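Probable 2-dehydropantoate 2-reductase (Bacillus subtilis, PDB 3EGO) probably catalyses the NADPH-dependent reduction of ketopantoate (2-dehydropantoate) to pantoate, the second step in making (R)-pantoate for pantothenate biosynthesis. Local coordinates at residues 39-49 with 129-139; 183-191 with 211-220. All blocks are in the same frame, centred on the assembly; numbering follows the deposited sequence.

Contact 1. Residues 39-49 with 129-139; sequences AIQSEGIRLYK and KSDTAVDHTGL
T132 lies against the turn from helix 34-43 into strand 45-49, where G44, with positive phi, takes the chain out of the helix. Its methyl CG2 is 3.4 Å from A39 O, and its CB is 3.3 Å from G44 O, a buried carbonyl with no polar partner. A chi1 of 62° sets OG1 between the backbone N and the carbonyl carbon and turns the methyl to the helix. The T132 carbonyl then starts a parallel ladder: R46 N reaches T132 O at 2.9 Å, V134 N bonds R46 O, Y48 N bonds V134 O, and H136 N meets Y48 O at 2.7 Å. Y48 lies on the same sheet face as A133, whose CB is 3.6 Å from Y48 CE2, at the edge of the ring. Over one face of that ring comes K129, its CD 3.9 Å from the centroid in a CH-pi contact. On the opposite face of the sheet, with L47, is V134, its CG1 3.8 Å from L47 CD1. There I45, L47 and H136 pack on helix 12-22, where Y20 OH bonds both K49 NZ and H136 ND1. Strand 45-49 also pairs antiparallel with 52-61, and strand 133-138 with 116-128.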
loop_
_atom_site.group_PDB
_atom_site.type_symbol
_atom_site.label_atom_id
_atom_site.label_comp_id
_atom_site.label_asym_id
_atom_site.label_seq_id
_atom_site.Cartn_x
_atom_site.Cartn_y
_atom_site.Cartn_z
ATOM N N ALA A 39 -32.118 -20.142 -9.878
ATOM C CA ALA A 39 -31.501 -21.348 -9.320
ATOM C C ALA A 39 -31.968 -21.675 -7.895
ATOM O O ALA A 39 -32.025 -22.855 -7.509
ATOM C CB ALA A 39 -29.981 -21.248 -9.378
ATOM N N ILE A 40 -32.242 -20.639 -7.102
ATOM C CA ILE A 40 -32.772 -20.825 -5.728
ATOM C C ILE A 40 -34.211 -21.344 -5.801
ATOM O O ILE A 40 -34.566 -22.333 -5.154
ATOM C CB ILE A 40 -32.762 -19.500 -4.929
ATOM C CG1 ILE A 40 -31.320 -19.143 -4.483
ATOM C CG2 ILE A 40 -33.724 -19.599 -3.726
ATOM C CD1 ILE A 40 -31.104 -17.625 -4.102
ATOM N N GLN A 41 -35.023 -20.663 -6.608
ATOM C CA GLN A 41 -36.411 -21.047 -6.828
ATOM C C GLN A 41 -36.448 -22.497 -7.351
ATOM O O GLN A 41 -37.483 -23.143 -7.276
ATOM C CB GLN A 41 -37.107 -20.032 -7.763
ATOM C CG GLN A 41 -38.649 -20.010 -7.738
ATOM C CD GLN A 41 -39.264 -19.300 -6.516
ATOM O OE1 GLN A 41 -39.383 -18.063 -6.466
ATOM N NE2 GLN A 41 -39.706 -20.097 -5.546
ATOM N N SER A 42 -35.285 -23.016 -7.780
ATOM C CA SER A 42 -35.131 -24.345 -8.410
ATOM C C SER A 42 -34.628 -25.527 -7.561
ATOM O O SER A 42 -35.285 -26.570 -7.519
ATOM C CB SER A 42 -34.263 -24.243 -9.662
ATOM O OG SER A 42 -34.970 -23.585 -10.696
ATOM N N GLU A 43 -33.457 -25.432 -6.934
ATOM C CA GLU A 43 -33.101 -26.505 -6.016
ATOM C C GLU A 43 -33.026 -26.092 -4.552
ATOM O O GLU A 43 -32.498 -26.834 -3.733
ATOM C CB GLU A 43 -31.833 -27.284 -6.420
ATOM C CG GLU A 43 -30.563 -26.480 -6.505
ATOM C CD GLU A 43 -30.253 -26.093 -7.923
ATOM O OE1 GLU A 43 -31.173 -26.173 -8.766
ATOM O OE2 GLU A 43 -29.093 -25.714 -8.195
ATOM N N GLY A 44 -33.588 -24.935 -4.238
ATOM C CA GLY A 44 -33.611 -24.429 -2.867
ATOM C C GLY A 44 -32.259 -23.894 -2.448
ATOM O O GLY A 44 -31.371 -23.673 -3.283
ATOM N N ILE A 45 -32.106 -23.692 -1.147
ATOM C CA ILE A 45 -30.826 -23.305 -0.581
ATOM C C ILE A 45 -30.222 -24.475 0.160
ATOM O O ILE A 45 -30.902 -25.164 0.927
ATOM C CB ILE A 45 -31.009 -22.101 0.386
ATOM C CG1 ILE A 45 -31.268 -20.832 -0.428
ATOM C CG2 ILE A 45 -29.761 -21.893 1.248
ATOM C CD1 ILE A 45 -31.790 -19.737 0.429
ATOM N N ARG A 46 -28.939 -24.702 -0.036
ATOM C CA ARG A 46 -28.265 -25.746 0.706
ATOM C C ARG A 46 -27.411 -25.091 1.753
ATOM O O ARG A 46 -26.726 -24.125 1.476
ATOM C CB ARG A 46 -27.353 -26.555 -0.208
ATOM C CG ARG A 46 -28.064 -27.170 -1.398
ATOM C CD ARG A 46 -29.115 -28.198 -0.960
ATOM N NE ARG A 46 -29.974 -28.647 -2.060
ATOM C CZ ARG A 46 -29.681 -29.656 -2.882
ATOM N NH1 ARG A 46 -30.525 -29.986 -3.849
ATOM N NH2 ARG A 46 -28.547 -30.340 -2.738
ATOM N N LEU A 47 -27.436 -25.627 2.956
ATOM C CA LEU A 47 -26.529 -25.111 3.961
ATOM C C LEU A 47 -25.689 -26.257 4.432
ATOM O O LEU A 47 -26.228 -27.337 4.742
ATOM C CB LEU A 47 -27.314 -24.516 5.130
ATOM C CG LEU A 47 -26.378 -24.040 6.247
ATOM C CD1 LEU A 47 -26.666 -22.566 6.593
ATOM C CD2 LEU A 47 -26.586 -24.943 7.412
ATOM N N TYR A 48 -24.377 -26.030 4.477
ATOM C CA TYR A 48 -23.403 -27.012 4.957
ATOM C C TYR A 48 -22.973 -26.612 6.365
ATOM O O TYR A 48 -22.691 -25.428 6.652
ATOM C CB TYR A 48 -22.174 -27.036 4.044
ATOM C CG TYR A 48 -22.406 -27.416 2.588
ATOM C CD1 TYR A 48 -21.953 -28.630 2.086
ATOM C CD2 TYR A 48 -23.050 -26.542 1.708
ATOM C CE1 TYR A 48 -22.158 -28.970 0.725
ATOM C CE2 TYR A 48 -23.265 -26.864 0.391
ATOM C CZ TYR A 48 -22.817 -28.076 -0.106
ATOM O OH TYR A 48 -23.030 -28.383 -1.432
ATOM N N LYS A 49 -22.949 -27.571 7.275
ATOM C CA LYS A 49 -22.555 -27.243 8.605
ATOM C C LYS A 49 -21.873 -28.453 9.146
ATOM O O LYS A 49 -22.541 -29.426 9.529
ATOM C CB LYS A 49 -23.731 -26.863 9.474
ATOM C CG LYS A 49 -23.321 -26.288 10.783
ATOM C CD LYS A 49 -24.509 -25.651 11.443
ATOM C CE LYS A 49 -25.688 -26.655 11.556
ATOM N NZ LYS A 49 -27.052 -25.963 11.581
ATOM N N LYS A 129 -20.773 -20.922 -1.267
ATOM C CA LYS A 129 -20.096 -21.920 -2.091
ATOM C C LYS A 129 -20.515 -21.839 -3.556
ATOM O O LYS A 129 -19.728 -22.141 -4.430
ATOM C CB LYS A 129 -20.381 -23.330 -1.555
ATOM C CG LYS A 129 -19.815 -23.544 -0.157
ATOM C CD LYS A 129 -19.993 -25.025 0.334
ATOM C CE LYS A 129 -18.768 -25.893 -0.014
ATOM N NZ LYS A 129 -17.486 -25.196 0.344
ATOM N N SER A 130 -21.760 -21.452 -3.802
ATOM C CA SER A 130 -22.322 -21.337 -5.144
ATOM C C SER A 130 -23.507 -20.403 -5.079
ATOM O O SER A 130 -23.806 -19.843 -4.027
ATOM C CB SER A 130 -22.800 -22.702 -5.640
ATOM O OG SER A 130 -23.848 -23.175 -4.821
ATOM N N ASP A 131 -24.222 -20.242 -6.194
ATOM C CA ASP A 131 -25.462 -19.440 -6.188
ATOM C C ASP A 131 -26.529 -19.917 -5.185
ATOM O O ASP A 131 -27.367 -19.144 -4.762
ATOM C CB ASP A 131 -26.103 -19.376 -7.598
ATOM C CG ASP A 131 -25.612 -18.149 -8.445
ATOM O OD1 ASP A 131 -25.011 -17.190 -7.913
ATOM O OD2 ASP A 131 -25.842 -18.146 -9.665
ATOM N N THR A 132 -26.560 -21.198 -4.862
ATOM C CA THR A 132 -27.573 -21.697 -3.946
ATOM C C THR A 132 -27.023 -22.266 -2.617
ATOM O O THR A 132 -27.780 -22.716 -1.756
ATOM C CB THR A 132 -28.444 -22.815 -4.624
ATOM O OG1 THR A 132 -27.586 -23.906 -4.964
ATOM C CG2 THR A 132 -29.113 -22.305 -5.898
ATOM N N ALA A 133 -25.721 -22.253 -2.411
ATOM C CA ALA A 133 -25.191 -23.000 -1.285
ATOM C C ALA A 133 -24.271 -22.151 -0.400
ATOM O O ALA A 133 -23.503 -21.301 -0.922
ATOM C CB ALA A 133 -24.441 -24.249 -1.785
ATOM N N VAL A 134 -24.344 -22.391 0.920
ATOM C CA VAL A 134 -23.593 -21.614 1.898
ATOM C C VAL A 134 -23.067 -22.538 2.992
ATOM O O VAL A 134 -23.764 -23.442 3.499
ATOM C CB VAL A 134 -24.433 -20.405 2.488
ATOM C CG1 VAL A 134 -25.608 -20.911 3.344
ATOM C CG2 VAL A 134 -23.543 -19.457 3.369
ATOM N N ASP A 135 -21.843 -22.294 3.416
ATOM C CA ASP A 135 -21.272 -23.128 4.455
ATOM C C ASP A 135 -21.313 -22.304 5.720
ATOM O O ASP A 135 -20.779 -21.196 5.730
ATOM C CB ASP A 135 -19.842 -23.413 4.053
ATOM C CG ASP A 135 -19.121 -24.370 4.992
ATOM O OD1 ASP A 135 -19.693 -24.861 5.980
ATOM O OD2 ASP A 135 -17.941 -24.641 4.710
ATOM N N HIS A 136 -21.958 -22.812 6.770
ATOM C CA HIS A 136 -22.013 -22.102 8.051
ATOM C C HIS A 136 -20.733 -22.493 8.809
ATOM O O HIS A 136 -20.716 -23.514 9.571
ATOM C CB HIS A 136 -23.244 -22.552 8.852
ATOM C CG HIS A 136 -23.595 -21.660 10.008
ATOM N ND1 HIS A 136 -24.681 -21.898 10.824
ATOM C CD2 HIS A 136 -23.011 -20.523 10.480
ATOM C CE1 HIS A 136 -24.758 -20.955 11.745
ATOM N NE2 HIS A 136 -23.760 -20.103 11.558
ATOM N N THR A 137 -19.671 -21.725 8.567
ATOM C CA THR A 137 -18.332 -22.043 9.093
ATOM C C THR A 137 -18.087 -21.598 10.537
ATOM O O THR A 137 -17.160 -22.084 11.192
ATOM C CB THR A 137 -17.215 -21.382 8.214
ATOM O OG1 THR A 137 -17.504 -19.993 8.042
ATOM C CG2 THR A 137 -17.164 -22.005 6.874
ATOM N N GLY A 138 -18.903 -20.677 11.035
ATOM C CA GLY A 138 -18.651 -20.049 12.330
ATOM C C GLY A 138 -19.984 -19.893 13.025
ATOM O O GLY A 138 -20.825 -19.141 12.606
ATOM N N LEU A 139 -20.200 -20.662 14.073
ATOM C CA LEU A 139 -21.476 -20.659 14.729
ATOM C C LEU A 139 -21.512 -19.452 15.647
ATOM O O LEU A 139 -20.999 -19.496 16.771
ATOM C CB LEU A 139 -21.672 -21.964 15.510
ATOM C CG LEU A 139 -21.431 -23.261 14.708
ATOM C CD1 LEU A 139 -21.629 -24.515 15.596
ATOM C CD2 LEU A 139 -22.381 -23.330 13.512
#

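Contact 2. Residues 183-191 with 211-220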
loop_
_atom_site.group_PDB
_atom_site.type_symbol
_atom_site.label_atom_id
_atom_site.label_comp_id
_atom_site.label_asym_id
_atom_site.label_seq_id
_atom_site.Cartn_x
_atom_site.Cartn_y
_atom_site.Cartn_z
ATOM N N ILE A 183 -14.577 -0.553 15.300
ATOM C CA ILE A 183 -13.222 -0.253 15.787
ATOM C C ILE A 183 -12.295 -1.380 15.441
ATOM O O ILE A 183 -11.190 -1.170 14.960
ATOM C CB ILE A 183 -13.113 0.066 17.306
ATOM C CG1 ILE A 183 -11.686 0.530 17.644
ATOM C CG2 ILE A 183 -13.432 -1.154 18.175
ATOM C CD1 ILE A 183 -11.196 1.796 16.869
ATOM N N VAL A 184 -12.765 -2.603 15.637
ATOM C CA VAL A 184 -11.991 -3.763 15.254
ATOM C C VAL A 184 -11.667 -3.827 13.733
ATOM O O VAL A 184 -10.510 -3.953 13.359
ATOM C CB VAL A 184 -12.727 -5.055 15.682
ATOM C CG1 VAL A 184 -12.087 -6.246 15.057
ATOM C CG2 VAL A 184 -12.741 -5.172 17.226
ATOM N N ASN A 185 -12.676 -3.740 12.877
ATOM C CA ASN A 185 -12.444 -3.863 11.434
ATOM C C ASN A 185 -11.509 -2.754 10.932
ATOM O O ASN A 185 -10.612 -2.998 10.123
ATOM C CB ASN A 185 -13.770 -3.836 10.660
ATOM C CG ASN A 185 -14.670 -5.049 10.964
ATOM O OD1 ASN A 185 -15.869 -5.010 10.707
ATOM N ND2 ASN A 185 -14.094 -6.107 11.513
ATOM N N ALA A 186 -11.708 -1.539 11.441
ATOM C CA ALA A 186 -10.946 -0.380 10.968
ATOM C C ALA A 186 -9.455 -0.512 11.299
ATOM O O ALA A 186 -8.618 -0.040 10.556
ATOM C CB ALA A 186 -11.537 0.894 11.582
ATOM N N CYS A 187 -9.122 -1.149 12.419
ATOM C CA CYS A 187 -7.729 -1.299 12.817
ATOM C C CYS A 187 -7.023 -2.432 12.139
ATOM O O CYS A 187 -5.805 -2.353 11.911
ATOM C CB CYS A 187 -7.596 -1.519 14.317
ATOM S SG CYS A 187 -8.060 -0.143 15.276
ATOM N N ILE A 188 -7.748 -3.512 11.853
ATOM C CA ILE A 188 -7.107 -4.682 11.277
ATOM C C ILE A 188 -7.115 -4.691 9.755
ATOM O O ILE A 188 -6.110 -5.021 9.134
ATOM C CB ILE A 188 -7.757 -6.010 11.735
ATOM C CG1 ILE A 188 -7.590 -6.216 13.254
ATOM C CG2 ILE A 188 -7.121 -7.194 10.975
ATOM C CD1 ILE A 188 -8.409 -7.467 13.816
ATOM N N ASN A 189 -8.255 -4.363 9.153
ATOM C CA ASN A 189 -8.457 -4.589 7.696
ATOM C C ASN A 189 -7.617 -3.763 6.692
ATOM O O ASN A 189 -7.004 -4.315 5.762
ATOM C CB ASN A 189 -9.948 -4.474 7.371
ATOM C CG ASN A 189 -10.773 -5.677 7.908
ATOM O OD1 ASN A 189 -10.290 -6.466 8.718
ATOM N ND2 ASN A 189 -12.014 -5.791 7.463
ATOM N N PRO A 190 -7.643 -2.424 6.828
ATOM C CA PRO A 190 -6.817 -1.581 5.985
ATOM C C PRO A 190 -5.350 -1.913 6.137
ATOM O O PRO A 190 -4.637 -1.923 5.136
ATOM C CB PRO A 190 -7.081 -0.159 6.536
ATOM C CG PRO A 190 -8.401 -0.238 7.271
ATOM C CD PRO A 190 -8.521 -1.660 7.747
ATOM N N LEU A 191 -4.892 -2.185 7.370
ATOM C CA LEU A 191 -3.479 -2.440 7.595
ATOM C C LEU A 191 -3.005 -3.710 6.953
ATOM O O LEU A 191 -1.921 -3.737 6.357
ATOM C CB LEU A 191 -3.126 -2.513 9.087
ATOM C CG LEU A 191 -2.612 -1.242 9.739
ATOM C CD1 LEU A 191 -3.708 -0.213 9.807
ATOM C CD2 LEU A 191 -2.104 -1.541 11.143
ATOM N N PHE A 211 1.937 0.922 14.645
ATOM C CA PHE A 211 1.123 1.601 13.639
ATOM C C PHE A 211 -0.376 1.345 13.839
ATOM O O PHE A 211 -1.185 2.269 13.786
ATOM C CB PHE A 211 1.575 1.184 12.234
ATOM C CG PHE A 211 1.072 2.084 11.146
ATOM C CD1 PHE A 211 1.914 3.048 10.571
ATOM C CD2 PHE A 211 -0.224 1.963 10.683
ATOM C CE1 PHE A 211 1.434 3.893 9.557
ATOM C CE2 PHE A 211 -0.712 2.786 9.640
ATOM C CZ PHE A 211 0.122 3.767 9.085
ATOM N N MET A 212 -0.758 0.089 14.089
ATOM C CA MET A 212 -2.163 -0.191 14.469
ATOM C C MET A 212 -2.665 0.674 15.638
ATOM O O MET A 212 -3.782 1.184 15.612
ATOM C CB MET A 212 -2.377 -1.690 14.792
ATOM C CG MET A 212 -3.864 -2.137 14.618
ATOM S SD MET A 212 -4.232 -3.918 14.745
ATOM C CE MET A 212 -3.431 -4.335 16.269
ATOM N N LYS A 213 -1.838 0.826 16.667
ATOM C CA LYS A 213 -2.226 1.636 17.836
ATOM C C LYS A 213 -2.518 3.071 17.439
ATOM O O LYS A 213 -3.484 3.688 17.917
ATOM C CB LYS A 213 -1.134 1.592 18.891
ATOM C CG LYS A 213 -1.639 1.810 20.314
ATOM C CD LYS A 213 -0.477 1.919 21.266
ATOM C CE LYS A 213 -0.963 2.320 22.656
ATOM N NZ LYS A 213 0.096 1.976 23.660
ATOM N N LEU A 214 -1.679 3.616 16.548
ATOM C CA LEU A 214 -1.883 4.969 16.036
ATOM C C LEU A 214 -3.203 5.086 15.291
ATOM O O LEU A 214 -3.919 6.088 15.400
ATOM C CB LEU A 214 -0.715 5.375 15.115
ATOM C CG LEU A 214 0.643 5.657 15.763
ATOM C CD1 LEU A 214 1.674 5.966 14.689
ATOM C CD2 LEU A 214 0.498 6.813 16.763
ATOM N N VAL A 215 -3.516 4.062 14.490
ATOM C CA VAL A 215 -4.819 4.016 13.835
ATOM C C VAL A 215 -5.937 3.889 14.899
ATOM O O VAL A 215 -6.930 4.595 14.854
ATOM C CB VAL A 215 -4.902 2.845 12.829
ATOM C CG1 VAL A 215 -6.301 2.704 12.280
ATOM C CG2 VAL A 215 -3.914 3.109 11.658
ATOM N N PHE A 216 -5.745 2.999 15.862
ATOM C CA PHE A 216 -6.782 2.844 16.917
ATOM C C PHE A 216 -7.104 4.204 17.605
ATOM O O PHE A 216 -8.265 4.610 17.784
ATOM C CB PHE A 216 -6.290 1.833 17.951
ATOM C CG PHE A 216 -7.207 1.716 19.133
ATOM C CD1 PHE A 216 -8.298 0.859 19.082
ATOM C CD2 PHE A 216 -7.000 2.485 20.276
ATOM C CE1 PHE A 216 -9.173 0.759 20.171
ATOM C CE2 PHE A 216 -7.870 2.379 21.370
ATOM C CZ PHE A 216 -8.948 1.519 21.300
ATOM N N GLN A 217 -6.047 4.921 17.976
ATOM C CA GLN A 217 -6.212 6.182 18.695
ATOM C C GLN A 217 -7.041 7.175 17.923
ATOM O O GLN A 217 -7.892 7.833 18.511
ATOM C CB GLN A 217 -4.858 6.770 19.103
ATOM C CG GLN A 217 -4.097 5.848 20.076
ATOM C CD GLN A 217 -2.722 6.370 20.465
ATOM O OE1 GLN A 217 -2.238 6.092 21.569
ATOM N NE2 GLN A 217 -2.088 7.146 19.566
ATOM N N GLU A 218 -6.814 7.295 16.609
ATOM C CA GLU A 218 -7.649 8.173 15.795
ATOM C C GLU A 218 -9.096 7.711 15.764
ATOM O O GLU A 218 -10.030 8.491 15.961
ATOM C CB GLU A 218 -7.140 8.233 14.340
ATOM C CG GLU A 218 -5.697 8.612 14.205
ATOM C CD GLU A 218 -5.217 8.716 12.755
ATOM O OE1 GLU A 218 -5.857 8.150 11.833
ATOM O OE2 GLU A 218 -4.187 9.373 12.551
ATOM N N ALA A 219 -9.290 6.443 15.427
ATOM C CA ALA A 219 -10.638 5.909 15.263
ATOM C C ALA A 219 -11.386 5.991 16.570
ATOM O O ALA A 219 -12.541 6.394 16.603
ATOM C CB ALA A 219 -10.571 4.440 14.799
ATOM N N CYS A 220 -10.703 5.598 17.641
ATOM C CA CYS A 220 -11.288 5.616 18.985
ATOM C C CYS A 220 -11.834 7.002 19.351
ATOM O O CYS A 220 -12.984 7.130 19.778
ATOM C CB CYS A 220 -10.267 5.091 19.996
ATOM S SG CYS A 220 -10.825 5.021 21.742
#
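This is apolar packing between two helices of the all-helical C-terminal domain, with 183-191 in helix 174-195 and 211-220 in helix 206-223. The two segments run roughly antiparallel, at 143°, and their axes come within 9.2 Å. No hydrogen bond crosses between them; side chains do the holding, and every residue that touches is buried. At one end I183 points toward the second helix. Its CG1 is anti to the backbone N (chi1 -173°), which sends CG1 toward the second helix, and CD1 beyond it comes 3.4 Å from A219 CB, tighter than an ordinary carbon contact. The same side chain crosses F216 obliquely, I183 CG1 lying 3.6 Å from F216 CE1. In the middle is C187, whose SG rests 3.6 Å from F216 CA. That sulfur also lies at the edge of the F216 ring, near its plane and 5.2 Å from the centroid, a cysteine sulfur-aromatic contact. One turn back along the second helix, M212 CG presses on C187 O at 3.3 Å, and this buried carbonyl has no polar partner. L191 fills the far end by forking: CD2 goes to M212 CA at 3.6 Å and also touches the F211 ring, while CD1 meets V215 CG2 at 3.8 Å. N185 and N189, probable substrate-binding residues, belong to the first helix but touch nothing of 211-220, so the packing and the likely substrate site use different sides of one helix. Around the pair, A186 leans on helix 261-274, I188 on helix 228-241, and both L191 and V215 on L285 of helix 280-291. F216 meets W232 of helix 228-241, while F211 stacks on F284 of the second subunit, bringing helix 206-223 to the dimer interface.

The two contacts share no element: contact 1 belongs to the N-terminal NADP-binding domain of Rossmann type, contact 2 to the helical C-terminal domain. They lie on opposite sides of the chain's centre, their own centres 33 Å apart and their nearest atoms about 15 Å. Contact 1 is partly buried and held by main-chain hydrogen bonds of a sheet, with polar and charged side chains on one face. Contact 2 is wholly buried and rests on side-chain packing, almost all of it apolar, with no hydrogen bond between the segments. Each borders a probable ligand site: V134 in contact 1 lies near the probable NADP-binding residues, whereas helix 174-195 in contact 2 carries the probable substrate asparagines.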